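Local coordinates for protein biliverdin reductase (Synechocystis sp., PDB 5B3T) that probably reduces biliverdin to bilirubin with NADPH, as a Rossmann-fold oxidoreductase of the Gfo/Idh/MocA family acting in heme degradation, at residues Leu315-Ala318 and Asp319-Gln323. Numbering follows the deposited sequence.
Sequences LEVA and DLCAQ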
ATOM      1  N   LEU A 315      -1.609  -2.472  -9.911  1.00 14.60           N
ATOM      2  CA  LEU A 315      -2.347  -1.388 -10.546  1.00 14.42           C
ATOM      3  C   LEU A 315      -3.185  -1.903 -11.710  1.00 15.20           C
ATOM      4  O   LEU A 315      -4.331  -1.478 -11.894  1.00 16.86           O
ATOM      5  CB  LEU A 315      -1.363  -0.308 -11.001  1.00 17.20           C
ATOM      6  CG  LEU A 315      -1.832   1.017 -11.603  1.00 18.64           C
ATOM      7  CD1 LEU A 315      -3.035   1.587 -10.861  1.00 16.28           C
ATOM      8  CD2 LEU A 315      -0.668   2.004 -11.588  1.00 16.78           C
ATOM      9  N   GLU A 316      -2.635  -2.830 -12.500  1.00 15.68           N
ATOM     10  CA  GLU A 316      -3.406  -3.425 -13.589  1.00 15.70           C
ATOM     11  C   GLU A 316      -4.625  -4.166 -13.057  1.00 16.15           C
ATOM     12  O   GLU A 316      -5.725  -4.047 -13.612  1.00 15.62           O
ATOM     13  CB  GLU A 316      -2.526  -4.368 -14.413  1.00 16.54           C
ATOM     14  CG  GLU A 316      -3.289  -5.142 -15.483  1.00 18.70           C
ATOM     15  CD  GLU A 316      -2.403  -6.087 -16.281  1.00 18.33           C
ATOM     16  OE1 GLU A 316      -1.188  -5.822 -16.391  1.00 20.10           O
ATOM     17  OE2 GLU A 316      -2.924  -7.097 -16.800  1.00 22.66           O
ATOM     18  N   VAL A 317      -4.453  -4.931 -11.977  1.00 13.99           N
ATOM     19  CA  VAL A 317      -5.573  -5.665 -11.394  1.00 15.56           C
ATOM     20  C   VAL A 317      -6.644  -4.701 -10.897  1.00 15.11           C
ATOM     21  O   VAL A 317      -7.845  -4.962 -11.032  1.00 15.83           O
ATOM     22  CB  VAL A 317      -5.074  -6.591 -10.270  1.00 14.92           C
ATOM     23  CG1 VAL A 317      -6.248  -7.219  -9.536  1.00 14.30           C
ATOM     24  CG2 VAL A 317      -4.165  -7.666 -10.838  1.00 15.42           C
ATOM     25  N   ALA A 318      -6.227  -3.570 -10.320  1.00 15.06           N
ATOM     26  CA  ALA A 318      -7.192  -2.586  -9.836  1.00 16.15           C
ATOM     27  C   ALA A 318      -7.963  -1.952 -10.988  1.00 15.98           C
ATOM     28  O   ALA A 318      -9.181  -1.762 -10.896  1.00 17.15           O
ATOM     29  CB  ALA A 318      -6.483  -1.516  -9.006  1.00 14.25           C
ATOM     30  N   ASP A 319      -7.270  -1.610 -12.079  1.00 16.25           N
ATOM     31  CA  ASP A 319      -7.959  -1.110 -13.267  1.00 17.74           C
ATOM     32  C   ASP A 319      -8.973  -2.122 -13.779  1.00 16.33           C
ATOM     33  O   ASP A 319     -10.101  -1.764 -14.134  1.00 16.62           O
ATOM     34  CB  ASP A 319      -6.952  -0.775 -14.369  1.00 16.49           C
ATOM     35  CG  ASP A 319      -6.097   0.426 -14.036  1.00 20.47           C
ATOM     36  OD1 ASP A 319      -6.456   1.174 -13.105  1.00 19.66           O
ATOM     37  OD2 ASP A 319      -5.076   0.639 -14.724  1.00 20.84           O
ATOM     38  N   LEU A 320      -8.583  -3.397 -13.825  1.00 15.80           N
ATOM     39  CA  LEU A 320      -9.476  -4.432 -14.335  1.00 17.50           C
ATOM     40  C   LEU A 320     -10.722  -4.572 -13.468  1.00 17.96           C
ATOM     41  O   LEU A 320     -11.836  -4.711 -13.987  1.00 17.85           O
ATOM     42  CB  LEU A 320      -8.730  -5.764 -14.426  1.00 17.75           C
ATOM     43  CG  LEU A 320      -7.674  -5.824 -15.528  1.00 20.72           C
ATOM     44  CD1 LEU A 320      -6.812  -7.069 -15.401  1.00 19.97           C
ATOM     45  CD2 LEU A 320      -8.357  -5.778 -16.882  1.00 21.80           C
ATOM     46  N   CYS A 321     -10.557  -4.536 -12.143  1.00 17.07           N
ATOM     47  CA  CYS A 321     -11.705  -4.694 -11.256  1.00 18.00           C
ATOM     48  C   CYS A 321     -12.594  -3.457 -11.268  1.00 16.93           C
ATOM     49  O   CYS A 321     -13.820  -3.569 -11.157  1.00 18.14           O
ATOM     50  CB  CYS A 321     -11.235  -5.008  -9.837  1.00 16.98           C
ATOM     51  SG  CYS A 321     -10.442  -6.622  -9.662  1.00 22.02           S
ATOM     52  N   ALA A 322     -11.997  -2.268 -11.390  1.00 17.24           N
ATOM     53  CA  ALA A 322     -12.798  -1.055 -11.514  1.00 20.55           C
ATOM     54  C   ALA A 322     -13.606  -1.070 -12.805  1.00 20.46           C
ATOM     55  O   ALA A 322     -14.768  -0.644 -12.828  1.00 21.01           O
ATOM     56  CB  ALA A 322     -11.900   0.182 -11.454  1.00 19.31           C
ATOM     57  N   GLN A 323     -13.006  -1.566 -13.889  1.00 19.23           N
ATOM     58  CA  GLN A 323     -13.728  -1.710 -15.148  1.00 19.85           C
ATOM     59  C   GLN A 323     -14.897  -2.676 -15.000  1.00 21.57           C
ATOM     60  O   GLN A 323     -15.991  -2.424 -15.517  1.00 22.29           O
ATOM     61  CB  GLN A 323     -12.763  -2.179 -16.237  1.00 20.41           C
ATOM     62  CG  GLN A 323     -13.373  -2.357 -17.613  1.00 22.56           C
ATOM     63  CD  GLN A 323     -12.360  -2.866 -18.622  1.00 22.72           C
ATOM     64  OE1 GLN A 323     -11.607  -3.800 -18.345  1.00 24.00           O
ATOM     65  NE2 GLN A 323     -12.331  -2.250 -19.797  1.00 21.77           N
TER
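Asp319 N donates to Leu315 O at 2.9 Å, almost straight at 167°, and the same i to i+4 step is repeated by Leu320 to Glu316, Cys321 to Val317 and Ala322 to Ala318, continuing the regular alpha-helix through both segments. The carboxylate of Asp319, its CG beside the backbone N (chi1 -69°), folds back along the helix, where Leu315 CD1 lies 4.1 Å from Asp319 OD1. Its other oxygen, OD2, accepts a hydrogen bond from the backbone N of Tyr111, tying this helix to the start of helix 111-124; an alanine here would probably leave that amide without this acceptor and loosen the join between the two helices. One residue on, Glu316 and Leu320 run side by side, with Glu316 CG 4.0 Å from Leu320 CD1: the aliphatic stem packs on leucine while the acid suits a partly exposed face. On the buried face Val317 CG1 meets Cys321 SG at 4.2 Å, two compact apolar groups that also touch Leu186 and strand 199-210. Leu315 touches Tyr105, which binds NADP(+) in this protein, though none is bound here. Buried Val317 and Cys321 against partly exposed Glu316 and Leu320 make helix 309-325 amphipathic, packed between the large mixed sheet and the Rossmann domain.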